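Cyclo(L-tyrosyl-L-tyrosyl) synthase (Mycobacterium tuberculosis, PDB 2X9Q) catalyses the ATP-independent formation of cyclo(L-Tyr-L-Tyr) from two molecules of tyrosyl-tRNA, supplying the intermediate for mycocyclosin biosynthesis. Local coordinates at residues V120-A123 and E124-A128; R168-S171 and E172-S175; D195-A198 and V199-L203; Q224-M227 and D228-A232; C231-A234 and P235-D239. All coordinates share one frame; numbering follows the deposited sequence.

Contact 1. Residues V120-A123 and E124-A128; sequences VHVA and ESYEA
His121 and Ser125 meet where helix 122-128 begins, the histidine occupying the N-cap position of this short surface helix in the Rossmann-like cyclodipeptide synthase fold. The carbonyl oxygen His121 O is gripped twice by the same residue: the hydroxyl Ser125 OG donates to it at 2.6 Å, lying in the carbonyl plane, while the amide Ser125 N reaches it at 3.2 Å from above that plane, 44° out of it. Ser125 OG sits beside its own backbone N (chi1 -47°), which lets hydroxyl and amide converge on one acceptor one turn back. Regular helical bonds follow, Tyr126 N to Val122 O and Glu127 N to Ala123 O, both close to straight.

A second kind of contact is close approach without such a bond. The chain of Glu124 bends at chi2 (82°) and folds back toward the N-terminus, so that its carboxylate oxygen OE1 comes within 3.2 Å of His121 CA. Glu124 OE1 and His121 ND1 are 4.7 Å apart, not in contact, and no charge on the imidazole is seen. A carbonyl also meets a ring here: Val122 O lies over one face of Tyr126, 3.4 Å above the plane and displaced toward the rim.

Apolar packing joins Val122 and Tyr126, whose side chains run side by side and point the same way. The phenol's polar end is held elsewhere, by Asn143 of helix 133-158, and the Tyr126 side chain also packs on Lys139, a residue that could take part in aminoacyl-tRNA binding. Within the pair, the methyl Val122 CG1 lies 3.6 Å from Tyr126 CZ.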
loop_
_atom_site.group_PDB
_atom_site.type_symbol
_atom_site.label_atom_id
_atom_site.label_comp_id
_atom_site.label_asym_id
_atom_site.label_seq_id
_atom_site.Cartn_x
_atom_site.Cartn_y
_atom_site.Cartn_z
ATOM N N VAL A 120 -11.434 -0.617 -3.721
ATOM C CA VAL A 120 -11.960 -1.966 -3.965
ATOM C C VAL A 120 -12.059 -2.637 -2.591
ATOM O O VAL A 120 -11.245 -2.340 -1.692
ATOM C CB VAL A 120 -11.001 -2.804 -4.874
ATOM C CG1 VAL A 120 -11.224 -2.393 -6.388
ATOM C CG2 VAL A 120 -9.521 -2.663 -4.386
ATOM N N HIS A 121 -13.067 -3.499 -2.418
ATOM C CA HIS A 121 -13.348 -4.160 -1.148
ATOM C C HIS A 121 -13.652 -3.222 0.014
ATOM O O HIS A 121 -13.598 -3.683 1.163
ATOM C CB HIS A 121 -12.237 -5.205 -0.748
ATOM C CG HIS A 121 -11.942 -6.165 -1.866
ATOM N ND1 HIS A 121 -12.809 -7.171 -2.218
ATOM C CD2 HIS A 121 -10.907 -6.228 -2.740
ATOM C CE1 HIS A 121 -12.319 -7.833 -3.258
ATOM N NE2 HIS A 121 -11.188 -7.250 -3.615
ATOM N N VAL A 122 -13.946 -1.943 -0.274
ATOM C CA VAL A 122 -14.322 -0.989 0.773
ATOM C C VAL A 122 -15.751 -1.220 1.307
ATOM O O VAL A 122 -15.988 -1.357 2.516
ATOM C CB VAL A 122 -14.086 0.477 0.279
ATOM C CG1 VAL A 122 -14.509 1.468 1.362
ATOM C CG2 VAL A 122 -12.562 0.598 0.004
ATOM N N ALA A 123 -16.704 -1.304 0.416
ATOM C CA ALA A 123 -18.122 -1.629 0.814
ATOM C C ALA A 123 -18.112 -2.996 1.544
ATOM O O ALA A 123 -18.784 -3.196 2.534
ATOM C CB ALA A 123 -19.024 -1.759 -0.487
ATOM N N GLU A 124 -17.397 -3.967 1.000
ATOM C CA GLU A 124 -17.358 -5.305 1.671
ATOM C C GLU A 124 -16.844 -5.265 3.095
ATOM O O GLU A 124 -17.324 -6.025 3.926
ATOM C CB GLU A 124 -16.557 -6.328 0.839
ATOM C CG GLU A 124 -17.256 -6.652 -0.479
ATOM C CD GLU A 124 -17.028 -5.584 -1.692
ATOM O OE1 GLU A 124 -16.522 -4.393 -1.600
ATOM O OE2 GLU A 124 -17.383 -6.001 -2.819
ATOM N N SER A 125 -15.839 -4.427 3.369
ATOM C CA SER A 125 -15.336 -4.289 4.705
ATOM C C SER A 125 -16.351 -3.673 5.619
ATOM O O SER A 125 -16.389 -4.008 6.806
ATOM C CB SER A 125 -14.062 -3.350 4.768
ATOM O OG SER A 125 -13.186 -3.772 3.734
ATOM N N TYR A 126 -17.037 -2.657 5.152
ATOM C CA TYR A 126 -18.099 -2.021 5.998
ATOM C C TYR A 126 -19.234 -3.044 6.300
ATOM O O TYR A 126 -19.810 -3.098 7.423
ATOM C CB TYR A 126 -18.672 -0.771 5.242
ATOM C CG TYR A 126 -17.677 0.292 5.018
ATOM C CD1 TYR A 126 -16.465 0.340 5.772
ATOM C CD2 TYR A 126 -17.889 1.278 4.063
ATOM C CE1 TYR A 126 -15.463 1.373 5.528
ATOM C CE2 TYR A 126 -16.983 2.292 3.851
ATOM C CZ TYR A 126 -15.787 2.358 4.573
ATOM O OH TYR A 126 -14.915 3.387 4.292
ATOM N N GLU A 127 -19.599 -3.833 5.313
ATOM C CA GLU A 127 -20.604 -4.891 5.576
ATOM C C GLU A 127 -20.082 -5.863 6.647
ATOM O O GLU A 127 -20.830 -6.273 7.541
ATOM C CB GLU A 127 -20.778 -5.748 4.328
ATOM C CG GLU A 127 -21.972 -5.419 3.560
ATOM C CD GLU A 127 -22.383 -6.489 2.563
ATOM O OE1 GLU A 127 -23.073 -7.500 2.923
ATOM O OE2 GLU A 127 -22.097 -6.200 1.414
ATOM N N ALA A 128 -18.812 -6.285 6.512
ATOM C CA ALA A 128 -18.268 -7.254 7.458
ATOM C C ALA A 128 -18.212 -6.607 8.841
ATOM O O ALA A 128 -18.243 -7.309 9.831
ATOM C CB ALA A 128 -16.854 -7.798 6.982
#

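Contact 2. Residues R168-S171 and E172-S175; sequences RPMS and EFQS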
loop_
_atom_site.group_PDB
_atom_site.type_symbol
_atom_site.label_atom_id
_atom_site.label_comp_id
_atom_site.label_asym_id
_atom_site.label_seq_id
_atom_site.Cartn_x
_atom_site.Cartn_y
_atom_site.Cartn_z
ATOM N N ARG A 168 -4.178 7.756 -8.776
ATOM C CA ARG A 168 -5.156 6.929 -9.474
ATOM C C ARG A 168 -5.753 5.911 -8.522
ATOM O O ARG A 168 -5.158 5.637 -7.511
ATOM C CB ARG A 168 -4.554 6.219 -10.655
ATOM C CG ARG A 168 -3.708 5.052 -10.288
ATOM C CD ARG A 168 -2.867 4.606 -11.546
ATOM N NE ARG A 168 -1.653 5.419 -11.641
ATOM C CZ ARG A 168 -0.849 5.486 -12.720
ATOM N NH1 ARG A 168 -1.103 4.797 -13.816
ATOM N NH2 ARG A 168 0.216 6.256 -12.698
ATOM N N PRO A 169 -6.926 5.371 -8.880
ATOM C CA PRO A 169 -7.508 4.370 -7.994
ATOM C C PRO A 169 -6.840 3.008 -8.160
ATOM O O PRO A 169 -6.409 2.639 -9.267
ATOM C CB PRO A 169 -8.975 4.294 -8.466
ATOM C CG PRO A 169 -8.924 4.651 -9.965
ATOM C CD PRO A 169 -7.691 5.551 -10.148
HETATM N N MSE A 170 -6.838 2.208 -7.086
HETATM C CA MSE A 170 -6.309 0.883 -7.155
HETATM C C MSE A 170 -6.997 0.035 -8.265
HETATM O O MSE A 170 -6.321 -0.809 -8.962
HETATM C CB MSE A 170 -6.451 0.181 -5.722
HETATM C CG MSE A 170 -5.792 -1.302 -5.703
HETATM SE SE MSE A 170 -3.817 -1.078 -5.963
HETATM C CE MSE A 170 -3.432 -0.319 -4.217
ATOM N N SER A 171 -8.304 0.217 -8.476
ATOM C CA SER A 171 -9.067 -0.546 -9.515
ATOM C C SER A 171 -8.553 -0.279 -10.913
ATOM O O SER A 171 -8.744 -1.072 -11.769
ATOM C CB SER A 171 -10.604 -0.158 -9.559
ATOM O OG SER A 171 -10.703 1.256 -9.714
ATOM N N GLU A 172 -7.945 0.852 -11.154
ATOM C CA GLU A 172 -7.417 1.110 -12.494
ATOM C C GLU A 172 -6.324 0.080 -12.909
ATOM O O GLU A 172 -6.151 -0.201 -14.106
ATOM C CB GLU A 172 -6.773 2.494 -12.475
ATOM C CG GLU A 172 -6.356 2.992 -13.822
ATOM C CD GLU A 172 -6.243 4.532 -13.843
ATOM O OE1 GLU A 172 -7.255 5.292 -13.581
ATOM O OE2 GLU A 172 -5.119 4.956 -14.129
ATOM N N PHE A 173 -5.605 -0.469 -11.926
ATOM C CA PHE A 173 -4.585 -1.513 -12.207
ATOM C C PHE A 173 -5.173 -2.847 -12.633
ATOM O O PHE A 173 -4.467 -3.691 -13.182
ATOM C CB PHE A 173 -3.610 -1.661 -11.026
ATOM C CG PHE A 173 -2.805 -0.403 -10.767
ATOM C CD1 PHE A 173 -1.928 0.058 -11.717
ATOM C CD2 PHE A 173 -2.957 0.317 -9.613
ATOM C CE1 PHE A 173 -1.167 1.233 -11.482
ATOM C CE2 PHE A 173 -2.223 1.506 -9.367
ATOM C CZ PHE A 173 -1.322 1.943 -10.260
ATOM N N GLN A 174 -6.488 -3.036 -12.495
ATOM C CA GLN A 174 -7.076 -4.303 -12.948
ATOM C C GLN A 174 -6.973 -4.486 -14.454
ATOM O O GLN A 174 -7.013 -5.594 -14.978
ATOM C CB GLN A 174 -8.517 -4.450 -12.400
ATOM C CG GLN A 174 -8.444 -4.504 -10.810
ATOM C CD GLN A 174 -9.804 -4.413 -10.055
ATOM O OE1 GLN A 174 -10.827 -4.000 -10.615
ATOM N NE2 GLN A 174 -9.799 -4.807 -8.784
ATOM N N SER A 175 -6.784 -3.417 -15.198
ATOM C CA SER A 175 -6.548 -3.663 -16.602
ATOM C C SER A 175 -5.037 -3.709 -16.971
ATOM O O SER A 175 -4.681 -3.773 -18.162
ATOM C CB SER A 175 -7.222 -2.563 -17.372
ATOM O OG SER A 175 -6.469 -1.402 -17.221
#
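Pro169 O accepts the amide hydrogen of Glu172 N at 3.0 Å, the shortest hydrogen bond in this turn, where the chain leaves strand 165-169. Two more i to i+3 bonds follow, from Phe173 N to Met170 O and from Gln174 N to Ser171 O. Successive three-residue bonds of this kind describe a 3-10-like turn.

Around the turn the side chains of Arg168 and Phe173 cross at about a right angle. The guanidinium and ring planes are only 17° apart, yet their approach is oblique and the methylenes do the touching. Arg168 CG occupies the crowded position between backbone N and carbonyl carbon (chi1 76°), and this carries the aliphatic stem to the ring, with Arg168 CG 3.9 Å and Arg168 CD 3.3 Å from Phe173 CZ.

Glu172 extends back past the same arginine: its OE2 lies 3.4 Å from Arg168 CD but 4.0 Å from Arg168 NH1, too far for a salt bridge. The charge of the guanidinium is paired instead through NH2 with Asp114. The other carboxylate oxygen, Glu172 OE1, rests 3.5 Å from Pro169 CD.

Selenomethionine Met170 makes a Met-aromatic contact with Phe173, its SE 5.2 Å from the ring centroid in an oblique approach. Ser171 OG is hydrogen-bonded to Asp119 OD2.

The turn thus joins strand 165-169, at one margin of the central sheet, to helix 177-192; Phe173 packs against Val116 of strand 112-117, Tyr179 of helix 177-192 and Ile243 of helix 220-244.

Contact 3. Residues D195-A198 and V199-L203; sequences DMRA and VCQDL. Unlike the reference sequence in segment 195-198: Met196 (reference Leu).
The flat amide of Gln201 and the guanidinium of Arg197 do not stack on each other: their side chains come no closer than 4.5 Å, between Arg197 CG and Gln201 NE2, so the amide lies beside the arginine's stem at the limit of contact. What lies against the glutamine across this turn is the carbonyl oxygen Arg197 O, 3.4 Å from Gln201 CG. The glutamine chain then bends at chi2 (-83°), and the side chain packs on Glu223 and Met227 of helix 220-244. The guanidinium is held from outside the turn, its NH1 donating to Leu190 O of helix 177-192.

The backbone supplies the regular pattern of an alpha helix, here a turn and more of helix 194-210. Val199 N bonds to Asp195 O and Cys200 N to Met196 O. Gln201 N meets Arg197 O at 2.8 Å, and Asp202 N completes the series at Ala198 O.

A selenomethionine-cysteine contact lies on the side facing Leu190 and Met262, which both residues touch. Met196, which replaces the leucine of the reference sequence, places its terminal CE 4.1 Å from Cys200 SG. With Cys200 SG beside its backbone N (chi1 -65°), the sulfur is carried back along the helix toward Met196. On another flank, the methyl Val199 CG2 lies 3.4 Å from Asp195 O.

Chemically, cohesion across the turn therefore rests on main-chain bonds and weak dispersion contacts, while the charged groups of Arg197 and Asp202 find partners elsewhere: Arg197 at Leu190 O, and Asp202 in a salt bridge with Arg206, one turn onward.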
loop_
_atom_site.group_PDB
_atom_site.type_symbol
_atom_site.label_atom_id
_atom_site.label_comp_id
_atom_site.label_asym_id
_atom_site.label_seq_id
_atom_site.Cartn_x
_atom_site.Cartn_y
_atom_site.Cartn_z
ATOM N N ASP A 195 0.409 -24.010 3.902
ATOM C CA ASP A 195 1.320 -23.441 4.915
ATOM C C ASP A 195 1.515 -21.926 4.676
ATOM O O ASP A 195 1.455 -21.139 5.576
ATOM C CB ASP A 195 2.686 -24.145 4.932
ATOM C CG ASP A 195 2.545 -25.692 5.155
ATOM O OD1 ASP A 195 1.757 -26.096 6.006
ATOM O OD2 ASP A 195 3.229 -26.461 4.469
HETATM N N MSE A 196 1.720 -21.568 3.434
HETATM C CA MSE A 196 1.804 -20.156 3.060
HETATM C C MSE A 196 0.523 -19.430 3.367
HETATM O O MSE A 196 0.521 -18.342 3.979
HETATM C CB MSE A 196 2.174 -20.017 1.559
HETATM C CG MSE A 196 2.709 -18.626 1.246
HETATM SE SE MSE A 196 2.012 -18.061 -0.465
HETATM C CE MSE A 196 0.377 -18.110 0.485
ATOM N N ARG A 197 -0.600 -20.028 2.981
ATOM C CA ARG A 197 -1.871 -19.457 3.377
ATOM C C ARG A 197 -2.039 -19.255 4.893
ATOM O O ARG A 197 -2.640 -18.243 5.362
ATOM C CB ARG A 197 -3.022 -20.350 2.836
ATOM C CG ARG A 197 -4.427 -19.754 3.089
ATOM C CD ARG A 197 -5.542 -20.554 2.286
ATOM N NE ARG A 197 -5.660 -21.919 2.848
ATOM C CZ ARG A 197 -5.355 -23.105 2.280
ATOM N NH1 ARG A 197 -4.847 -23.279 1.005
ATOM N NH2 ARG A 197 -5.552 -24.147 3.062
ATOM N N ALA A 198 -1.622 -20.259 5.672
ATOM C CA ALA A 198 -1.780 -20.131 7.181
ATOM C C ALA A 198 -0.946 -18.958 7.739
ATOM O O ALA A 198 -1.409 -18.187 8.593
ATOM C CB ALA A 198 -1.325 -21.491 7.845
ATOM N N VAL A 199 0.293 -18.832 7.251
ATOM C CA VAL A 199 1.116 -17.657 7.632
ATOM C C VAL A 199 0.407 -16.364 7.293
ATOM O O VAL A 199 0.325 -15.518 8.159
ATOM C CB VAL A 199 2.562 -17.744 7.062
ATOM C CG1 VAL A 199 3.449 -16.465 7.509
ATOM C CG2 VAL A 199 3.193 -19.064 7.643
ATOM N N CYS A 200 -0.114 -16.240 6.046
ATOM C CA CYS A 200 -0.867 -15.022 5.658
ATOM C C CYS A 200 -2.103 -14.836 6.532
ATOM O O CYS A 200 -2.396 -13.696 6.887
ATOM C CB CYS A 200 -1.247 -15.065 4.156
ATOM S SG CYS A 200 0.192 -15.013 3.106
ATOM N N GLN A 201 -2.822 -15.911 6.931
ATOM C CA GLN A 201 -4.007 -15.695 7.824
ATOM C C GLN A 201 -3.580 -15.210 9.182
ATOM O O GLN A 201 -4.287 -14.388 9.775
ATOM C CB GLN A 201 -4.834 -16.957 8.160
ATOM C CG GLN A 201 -5.485 -17.618 7.063
ATOM C CD GLN A 201 -6.816 -16.964 6.696
ATOM O OE1 GLN A 201 -7.562 -16.359 7.538
ATOM N NE2 GLN A 201 -7.117 -17.064 5.423
ATOM N N ASP A 202 -2.440 -15.731 9.717
ATOM C CA ASP A 202 -1.995 -15.263 10.996
ATOM C C ASP A 202 -1.720 -13.752 10.873
ATOM O O ASP A 202 -2.046 -12.976 11.777
ATOM C CB ASP A 202 -0.696 -15.983 11.473
ATOM C CG ASP A 202 -0.487 -15.814 12.977
ATOM O OD1 ASP A 202 -1.360 -16.301 13.751
ATOM O OD2 ASP A 202 0.507 -15.186 13.400
ATOM N N LEU A 203 -1.016 -13.357 9.805
ATOM C CA LEU A 203 -0.664 -11.922 9.568
ATOM C C LEU A 203 -1.956 -11.106 9.403
ATOM O O LEU A 203 -2.053 -10.059 9.957
ATOM C CB LEU A 203 0.280 -11.809 8.323
ATOM C CG LEU A 203 1.715 -12.297 8.629
ATOM C CD1 LEU A 203 2.617 -12.374 7.405
ATOM C CD2 LEU A 203 2.477 -11.544 9.757
#

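Contact 4. Residues Q224-M227 and D228-A232; sequences QVCM and DYICA
Gln224 and Asp228 reach across one turn of helix 220-244 with their amide and carboxylate planes 41° apart. Gln224 NE2 donates to Asp228 OD1 at 3.1 Å. The acceptor lies near the amide plane, whereas the donor approaches from above the carboxylate plane, 52° out of it, and the bond is bent at the hydrogen. The glutamine chain turns at chi2 (50°), bringing its amide back over the turn.

Two further i to i+4 pairs lie on buried faces. Cys226 SG, anti to the backbone N, meets the methyl Ile230 CD1 at 3.7 Å; selenomethionine Met227 brings SE to 4.1 Å from Cys231 SG. Cys226 and Ile230 pack toward helix 194-210, while Cys231 faces helix 177-192. The ring of Tyr229 instead leads away from the preceding turn, toward Ser88, the probable nucleophile, and Glu233.

The main chain binds these faces together: Tyr229 N to Val225 O, Ile230 N to Cys226 O and Cys231 N to Met227 O each measure 2.9 Å. The chemistry thus divides the helix into an outer polar pair, apolar inner faces bearing sulfur and selenium, and a tyrosine flank consistent with its proposed role in substrate and aminoacyl-tRNA binding.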
loop_
_atom_site.group_PDB
_atom_site.type_symbol
_atom_site.label_atom_id
_atom_site.label_comp_id
_atom_site.label_asym_id
_atom_site.label_seq_id
_atom_site.Cartn_x
_atom_site.Cartn_y
_atom_site.Cartn_z
ATOM N N GLN A 224 -11.713 -12.963 5.814
ATOM C CA GLN A 224 -11.739 -13.226 4.388
ATOM C C GLN A 224 -11.756 -11.890 3.580
ATOM O O GLN A 224 -11.023 -11.732 2.625
ATOM C CB GLN A 224 -12.976 -14.061 3.997
ATOM C CG GLN A 224 -12.873 -14.445 2.500
ATOM C CD GLN A 224 -11.434 -15.076 2.205
ATOM O OE1 GLN A 224 -11.106 -16.147 2.756
ATOM N NE2 GLN A 224 -10.584 -14.390 1.401
ATOM N N VAL A 225 -12.568 -10.908 4.001
ATOM C CA VAL A 225 -12.586 -9.634 3.244
ATOM C C VAL A 225 -11.234 -8.912 3.385
ATOM O O VAL A 225 -10.725 -8.346 2.413
ATOM C CB VAL A 225 -13.794 -8.748 3.699
ATOM C CG1 VAL A 225 -13.668 -7.274 3.189
ATOM C CG2 VAL A 225 -15.089 -9.470 3.233
ATOM N N CYS A 226 -10.648 -8.948 4.574
ATOM C CA CYS A 226 -9.352 -8.304 4.767
ATOM C C CYS A 226 -8.270 -8.988 3.876
ATOM O O CYS A 226 -7.452 -8.312 3.249
ATOM C CB CYS A 226 -8.932 -8.412 6.246
ATOM S SG CYS A 226 -7.427 -7.546 6.605
HETATM N N MSE A 227 -8.302 -10.314 3.820
HETATM C CA MSE A 227 -7.401 -11.060 2.878
HETATM C C MSE A 227 -7.636 -10.586 1.441
HETATM O O MSE A 227 -6.685 -10.398 0.661
HETATM C CB MSE A 227 -7.604 -12.570 3.012
HETATM C CG MSE A 227 -6.720 -13.476 2.045
HETATM SE SE MSE A 227 -4.847 -13.352 2.653
HETATM C CE MSE A 227 -5.179 -14.665 4.188
ATOM N N ASP A 228 -8.901 -10.367 1.054
ATOM C CA ASP A 228 -9.165 -9.921 -0.317
ATOM C C ASP A 228 -8.583 -8.526 -0.572
ATOM O O ASP A 228 -8.042 -8.252 -1.656
ATOM C CB ASP A 228 -10.690 -9.881 -0.608
ATOM C CG ASP A 228 -11.321 -11.277 -0.733
ATOM O OD1 ASP A 228 -10.631 -12.315 -0.869
ATOM O OD2 ASP A 228 -12.551 -11.321 -0.653
ATOM N N TYR A 229 -8.758 -7.648 0.387
ATOM C CA TYR A 229 -8.351 -6.238 0.336
ATOM C C TYR A 229 -6.803 -6.194 0.221
ATOM O O TYR A 229 -6.268 -5.558 -0.666
ATOM C CB TYR A 229 -8.828 -5.581 1.645
ATOM C CG TYR A 229 -8.564 -4.092 1.797
ATOM C CD1 TYR A 229 -7.249 -3.597 2.000
ATOM C CD2 TYR A 229 -9.663 -3.155 1.785
ATOM C CE1 TYR A 229 -7.014 -2.139 2.141
ATOM C CE2 TYR A 229 -9.446 -1.714 1.919
ATOM C CZ TYR A 229 -8.117 -1.223 2.094
ATOM O OH TYR A 229 -7.904 0.153 2.223
ATOM N N ILE A 230 -6.119 -7.006 1.031
ATOM C CA ILE A 230 -4.606 -7.061 1.043
ATOM C C ILE A 230 -4.083 -7.705 -0.243
ATOM O O ILE A 230 -3.108 -7.214 -0.854
ATOM C CB ILE A 230 -4.174 -7.841 2.273
ATOM C CG1 ILE A 230 -4.243 -6.893 3.507
ATOM C CG2 ILE A 230 -2.749 -8.369 2.101
ATOM C CD1 ILE A 230 -4.213 -7.748 4.841
ATOM N N CYS A 231 -4.748 -8.761 -0.702
ATOM C CA CYS A 231 -4.404 -9.342 -1.995
ATOM C C CYS A 231 -4.529 -8.354 -3.196
ATOM O O CYS A 231 -3.666 -8.367 -4.075
ATOM C CB CYS A 231 -5.174 -10.640 -2.266
ATOM S SG CYS A 231 -4.582 -11.975 -1.164
ATOM N N ALA A 232 -5.563 -7.493 -3.200
ATOM C CA ALA A 232 -5.709 -6.474 -4.188
ATOM C C ALA A 232 -4.616 -5.363 -4.192
ATOM O O ALA A 232 -4.280 -4.859 -5.266
ATOM C CB ALA A 232 -7.099 -5.810 -4.090
#

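Contact 5. Residues C231-A234 and P235-D239; sequences CAEA and PLFLD
Pro235 meets Cys231 O across a proline kink in helix 220-244, within the Rossmann-like core of the enzyme. Having no amide hydrogen, Pro235 N cannot donate a hydrogen bond to the preceding turn, and the ring carbon Pro235 CD instead stands 3.3 Å from Cys231 O. The tight part of the contact continues at the next carbonyl, where Leu238 CG lies 3.3 Å from Ala234 O.

Beyond the kink the main-chain bonds across it are all weak. Leu236 N reaches Glu233 O at 3.2 Å. Ala234 O receives two donors, Phe237 N at 2.8 Å and Leu238 N at 2.9 Å, but the N-H...O angles, 124° and 127°, are far from straight. Sharing one carbonyl between two bent bonds marks a distorted turn. The methyl Leu238 CD1 reaches only loosely toward Ala234 CB.

The looser, partly exposed side belongs to Glu233, proposed to be critical in catalysis and to bind substrate. It runs beside Phe237 in the same direction, with carboxylate and ring planes 35° apart, yet the nearest side-chain approach, Glu233 OE1 to Phe237 CE2, is 4.2 Å. Glu233 OE2 is held by Thr118 OG1, and Phe237 packs further on Leu257 and Leu263. A closer meeting involves the backbone: Glu233 O sits at the edge of the phenyl ring, near its plane, 3.5 Å from Phe237 CD2.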
loop_
_atom_site.group_PDB
_atom_site.type_symbol
_atom_site.label_atom_id
_atom_site.label_comp_id
_atom_site.label_asym_id
_atom_site.label_seq_id
_atom_site.Cartn_x
_atom_site.Cartn_y
_atom_site.Cartn_z
ATOM N N CYS A 231 -4.748 -8.761 -0.702
ATOM C CA CYS A 231 -4.404 -9.342 -1.995
ATOM C C CYS A 231 -4.529 -8.354 -3.196
ATOM O O CYS A 231 -3.666 -8.367 -4.075
ATOM C CB CYS A 231 -5.174 -10.640 -2.266
ATOM S SG CYS A 231 -4.582 -11.975 -1.164
ATOM N N ALA A 232 -5.563 -7.493 -3.200
ATOM C CA ALA A 232 -5.709 -6.474 -4.188
ATOM C C ALA A 232 -4.616 -5.363 -4.192
ATOM O O ALA A 232 -4.280 -4.859 -5.266
ATOM C CB ALA A 232 -7.099 -5.810 -4.090
ATOM N N GLU A 233 -4.109 -4.957 -3.041
ATOM C CA GLU A 233 -2.967 -4.020 -2.949
ATOM C C GLU A 233 -1.634 -4.718 -3.205
ATOM O O GLU A 233 -0.644 -4.052 -3.545
ATOM C CB GLU A 233 -2.840 -3.477 -1.518
ATOM C CG GLU A 233 -4.042 -2.607 -1.229
ATOM C CD GLU A 233 -4.014 -1.978 0.170
ATOM O OE1 GLU A 233 -3.107 -2.372 0.986
ATOM O OE2 GLU A 233 -4.913 -1.119 0.399
ATOM N N ALA A 234 -1.567 -6.015 -2.910
ATOM C CA ALA A 234 -0.254 -6.739 -2.909
ATOM C C ALA A 234 0.627 -6.560 -4.201
ATOM O O ALA A 234 1.831 -6.469 -4.083
ATOM C CB ALA A 234 -0.484 -8.252 -2.700
ATOM N N PRO A 235 0.049 -6.563 -5.425
ATOM C CA PRO A 235 0.936 -6.447 -6.602
ATOM C C PRO A 235 1.815 -5.187 -6.568
ATOM O O PRO A 235 2.931 -5.244 -7.038
ATOM C CB PRO A 235 -0.020 -6.439 -7.779
ATOM C CG PRO A 235 -1.215 -7.304 -7.245
ATOM C CD PRO A 235 -1.360 -6.863 -5.825
ATOM N N LEU A 236 1.331 -4.092 -6.005
ATOM C CA LEU A 236 2.134 -2.873 -5.826
ATOM C C LEU A 236 3.175 -3.014 -4.756
ATOM O O LEU A 236 4.242 -2.279 -4.776
ATOM C CB LEU A 236 1.275 -1.644 -5.547
ATOM C CG LEU A 236 0.432 -1.060 -6.731
ATOM C CD1 LEU A 236 -0.184 0.257 -6.226
ATOM C CD2 LEU A 236 1.160 -0.707 -7.984
ATOM N N PHE A 237 2.927 -3.941 -3.824
ATOM C CA PHE A 237 3.971 -4.242 -2.815
ATOM C C PHE A 237 4.978 -5.253 -3.305
ATOM O O PHE A 237 5.964 -5.406 -2.657
ATOM C CB PHE A 237 3.378 -4.697 -1.462
ATOM C CG PHE A 237 2.820 -3.588 -0.712
ATOM C CD1 PHE A 237 3.677 -2.782 0.107
ATOM C CD2 PHE A 237 1.464 -3.251 -0.862
ATOM C CE1 PHE A 237 3.148 -1.686 0.857
ATOM C CE2 PHE A 237 0.880 -2.132 -0.167
ATOM C CZ PHE A 237 1.718 -1.327 0.711
ATOM N N LEU A 238 4.662 -5.988 -4.380
ATOM C CA LEU A 238 5.535 -7.024 -4.987
ATOM C C LEU A 238 6.386 -6.433 -6.106
ATOM O O LEU A 238 7.618 -6.696 -6.183
ATOM C CB LEU A 238 4.668 -8.161 -5.578
ATOM C CG LEU A 238 3.949 -8.982 -4.471
ATOM C CD1 LEU A 238 2.834 -9.839 -5.118
ATOM C CD2 LEU A 238 5.037 -9.889 -3.788
ATOM N N ASP A 239 5.752 -5.645 -6.980
ATOM C CA ASP A 239 6.449 -5.263 -8.237
ATOM C C ASP A 239 5.873 -4.054 -8.942
ATOM O O ASP A 239 5.487 -4.147 -10.134
ATOM C CB ASP A 239 6.517 -6.456 -9.206
ATOM C CG ASP A 239 7.742 -6.354 -10.162
ATOM O OD1 ASP A 239 8.392 -5.240 -10.264
ATOM O OD2 ASP A 239 8.123 -7.376 -10.772
#

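Helix 220-244 connects the set: contacts 4 and 5 share Cys231 and Ala232, with centres 11 Å apart, and together span the proposed substrate-binding residues from Tyr229 to Glu233. Contact 1 flanks contact 4, where Ser125 OG packs 3.6 Å from Val225 CG1, and touches contact 5 through Val120 CG2, 4.0 Å from Ala232 CB. Contact 2 approaches Glu233, which could be critical in catalysis, through Met170 CE, 3.8 Å from Glu233 CG. Contact 3 lies outermost, its centre 19 Å from that of the chain; it meets contact 4 where Gln201 NE2 lies 3.3 Å from Met227 CE, but does not touch contacts 1, 2 or 5.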